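PDB 1TW9: glutathione S-transferase 2 from Heligmosomoides polygyrus, which catalyses the transfer of glutathione to electrophilic substrates, probably including organic halides, from which the halide is displaced. Local coordinates for the interface of chains A and B. Numbering follows the deposited sequence. Chains: chain A/B, glutathione S-transferase 2.

The interface of chains A and B. Residues chain A 69, 86-87, 89-90, 93; chain B 61-62, 65-66, 69.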
ATOM      1  N   ARG A  69       5.015  -7.327   0.684  1.00 30.95           N
ATOM      2  CA  ARG A  69       6.223  -6.484   0.824  1.00 31.32           C
ATOM      3  C   ARG A  69       7.097  -7.030   1.921  1.00 29.94           C
ATOM      4  O   ARG A  69       8.283  -7.169   1.744  1.00 31.53           O
ATOM      5  CB  ARG A  69       5.845  -5.079   1.094  1.00 30.26           C
ATOM      6  CG  ARG A  69       6.980  -4.116   1.219  1.00 31.60           C
ATOM      7  CD  ARG A  69       6.623  -2.694   1.587  1.00 31.97           C
ATOM      8  NE  ARG A  69       5.609  -2.143   0.730  1.00 32.65           N
ATOM      9  CZ  ARG A  69       4.298  -2.150   0.946  1.00 30.20           C
ATOM     10  NH1 ARG A  69       3.769  -2.535   2.117  1.00 32.54           N
ATOM     11  NH2 ARG A  69       3.507  -1.647  -0.002  1.00 32.06           N
ATOM     12  N   ALA A  86      10.776   1.608  -3.139  1.00 31.33           N
ATOM     13  CA  ALA A  86       9.712   2.629  -3.177  1.00 31.39           C
ATOM     14  C   ALA A  86       9.068   2.641  -4.586  1.00 30.80           C
ATOM     15  O   ALA A  86       7.856   2.777  -4.702  1.00 32.36           O
ATOM     16  CB  ALA A  86      10.242   3.970  -2.837  1.00 30.56           C
ATOM     17  N   LEU A  87       9.843   2.535  -5.658  1.00 30.55           N
ATOM     18  CA  LEU A  87       9.254   2.433  -7.014  1.00 31.46           C
ATOM     19  C   LEU A  87       8.372   1.227  -7.155  1.00 31.73           C
ATOM     20  O   LEU A  87       7.299   1.302  -7.759  1.00 32.72           O
ATOM     21  CB  LEU A  87      10.380   2.404  -8.034  1.00 32.80           C
ATOM     22  CG  LEU A  87      11.097   3.753  -8.213  1.00 33.02           C
ATOM     23  CD1 LEU A  87      12.301   3.551  -9.160  1.00 34.33           C
ATOM     24  CD2 LEU A  87      10.231   4.916  -8.734  1.00 36.65           C
ATOM     25  N   ASP A  89       6.816  -0.299  -4.751  1.00 31.39           N
ATOM     26  CA  ASP A  89       5.621   0.097  -3.991  1.00 32.15           C
ATOM     27  C   ASP A  89       4.708   0.950  -4.842  1.00 32.08           C
ATOM     28  O   ASP A  89       3.490   0.761  -4.835  1.00 31.94           O
ATOM     29  CB  ASP A  89       5.949   0.891  -2.752  1.00 30.76           C
ATOM     30  CG  ASP A  89       6.613   0.115  -1.692  1.00 32.36           C
ATOM     31  OD1 ASP A  89       6.569  -1.152  -1.721  1.00 31.12           O
ATOM     32  OD2 ASP A  89       7.183   0.657  -0.717  1.00 29.98           O
ATOM     33  N   SER A  90       5.263   1.929  -5.523  1.00 32.15           N
ATOM     34  CA  SER A  90       4.455   2.877  -6.290  1.00 31.65           C
ATOM     35  C   SER A  90       3.686   2.112  -7.390  1.00 30.53           C
ATOM     36  O   SER A  90       2.515   2.416  -7.638  1.00 31.06           O
ATOM     37  CB  SER A  90       5.291   4.031  -6.896  1.00 30.31           C
ATOM     38  OG  SER A  90       6.039   3.584  -7.994  1.00 33.05           O
ATOM     39  N   ASP A  93       0.842   0.178  -5.833  1.00 30.89           N
ATOM     40  CA  ASP A  93      -0.254   1.082  -5.486  1.00 33.53           C
ATOM     41  C   ASP A  93      -1.022   1.538  -6.742  1.00 32.72           C
ATOM     42  O   ASP A  93      -2.221   1.711  -6.720  1.00 32.69           O
ATOM     43  CB  ASP A  93       0.317   2.307  -4.895  1.00 34.73           C
ATOM     44  CG  ASP A  93       0.568   2.201  -3.440  1.00 41.17           C
ATOM     45  OD1 ASP A  93       0.021   1.244  -2.813  1.00 45.50           O
ATOM     46  OD2 ASP A  93       1.228   3.122  -2.833  1.00 44.55           O
TER
ATOM     47  N   LEU B  61       9.072   9.734  -7.697  1.00 31.15           N
ATOM     48  CA  LEU B  61       8.388   8.673  -7.001  1.00 30.77           C
ATOM     49  C   LEU B  61       6.968   9.153  -6.685  1.00 29.37           C
ATOM     50  O   LEU B  61       6.754  10.198  -6.044  1.00 31.29           O
ATOM     51  CB  LEU B  61       9.114   8.417  -5.708  1.00 29.74           C
ATOM     52  CG  LEU B  61       8.420   7.443  -4.732  1.00 30.04           C
ATOM     53  CD1 LEU B  61       8.376   6.050  -5.313  1.00 30.87           C
ATOM     54  CD2 LEU B  61       9.036   7.453  -3.394  1.00 30.96           C
ATOM     55  N   ALA B  62       6.019   8.417  -7.220  1.00 30.02           N
ATOM     56  CA  ALA B  62       4.632   8.691  -7.056  1.00 30.21           C
ATOM     57  C   ALA B  62       4.000   7.804  -6.017  1.00 30.29           C
ATOM     58  O   ALA B  62       4.591   6.836  -5.552  1.00 31.50           O
ATOM     59  CB  ALA B  62       3.900   8.537  -8.412  1.00 28.42           C
ATOM     60  N   GLN B  65       1.293   6.660  -0.271  1.00 33.03           N
ATOM     61  CA  GLN B  65       1.823   5.789   0.771  1.00 32.61           C
ATOM     62  C   GLN B  65       3.235   5.328   0.412  1.00 31.89           C
ATOM     63  O   GLN B  65       4.045   5.190   1.254  1.00 31.44           O
ATOM     64  CB  GLN B  65       0.981   4.588   1.079  1.00 32.21           C
ATOM     65  CG  GLN B  65      -0.289   4.988   1.909  1.00 35.35           C
ATOM     66  CD  GLN B  65      -1.009   3.878   2.626  1.00 34.06           C
ATOM     67  OE1 GLN B  65      -0.680   2.638   2.566  1.00 35.16           O
ATOM     68  NE2 GLN B  65      -2.072   4.297   3.297  1.00 35.93           N
ATOM     69  N   ALA B  66       3.522   5.212  -0.878  1.00 32.99           N
ATOM     70  CA  ALA B  66       4.894   4.814  -1.293  1.00 30.28           C
ATOM     71  C   ALA B  66       5.843   5.948  -0.909  1.00 31.83           C
ATOM     72  O   ALA B  66       6.956   5.689  -0.431  1.00 31.19           O
ATOM     73  CB  ALA B  66       4.930   4.527  -2.747  1.00 31.62           C
ATOM     74  N   ARG B  69       6.213   6.062   3.032  1.00 32.38           N
ATOM     75  CA  ARG B  69       6.972   5.000   3.567  1.00 30.99           C
ATOM     76  C   ARG B  69       8.451   5.199   3.263  1.00 32.54           C
ATOM     77  O   ARG B  69       9.297   4.886   4.089  1.00 31.03           O
ATOM     78  CB  ARG B  69       6.508   3.662   2.997  1.00 31.50           C
ATOM     79  CG  ARG B  69       7.226   2.438   3.501  1.00 31.63           C
ATOM     80  CD  ARG B  69       6.768   1.134   2.821  1.00 30.94           C
ATOM     81  NE  ARG B  69       5.331   0.950   2.953  1.00 30.12           N
ATOM     82  CZ  ARG B  69       4.429   1.216   1.989  1.00 30.97           C
ATOM     83  NH1 ARG B  69       4.788   1.587   0.765  1.00 30.86           N
ATOM     84  NH2 ARG B  69       3.141   1.114   2.291  1.00 32.15           N
TER
HETATM   85  O   HOH W   1       8.007   3.167  -0.371  1.00 19.48           O
HETATM   86  O   HOH W   2       2.688   1.896  -1.108  1.00 21.74           O
HETATM   87  O   HOH W   3       6.538   6.180  -8.984  1.00 23.21           O
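B:Leu61, near the end of strand 59-62, points its isobutyl tip at helix 82-101 of the other subunit in this part of the two-fold glutathione transferase dimer interface. With CG anti to the backbone N (chi1 172°), both methyls face A:Ala86, whose CB lies 3.7 Å from B:Leu61 CD2; the forked leucine can set both methyls against the small alanine, whose methyl lets the strand come close. Beside it, B:Ala66 CB rests 3.8 Å from A:Asp89 CB, the short methyl letting helix 64-75 pack close against helix 82-101. Toward the rim, A:Ser90 OG, turned back to the A:Leu87 carbonyl, also reaches a water held by the B:Ala62 amide, a polar link that a short hydroxyl side chain can make.

On the opposite flank A:Arg69 and B:Arg69 meet tip to tip, their guanidinium planes 8° apart and CZ of A:Arg69 3.5 Å from CZ of B:Arg69. A:Asp89 probably eases this like-charge stack: its OD1 takes an almost straight bond from A:Arg69 NE (2.8 Å), while OD2 forms a salt bridge with B:Arg69 NH1, its hydrogen bond weak and bent. An alanine in place of A:Arg69 would probably leave A:Asp89 OD1 without its charged mate and one face of the B:Arg69 guanidinium without its stacking partner. A:Asp93 joins indirectly: a water 2.6 Å from its carboxylate OD2 lies 2.8 Å from B:Arg69 NH1, at the guanidinium edge.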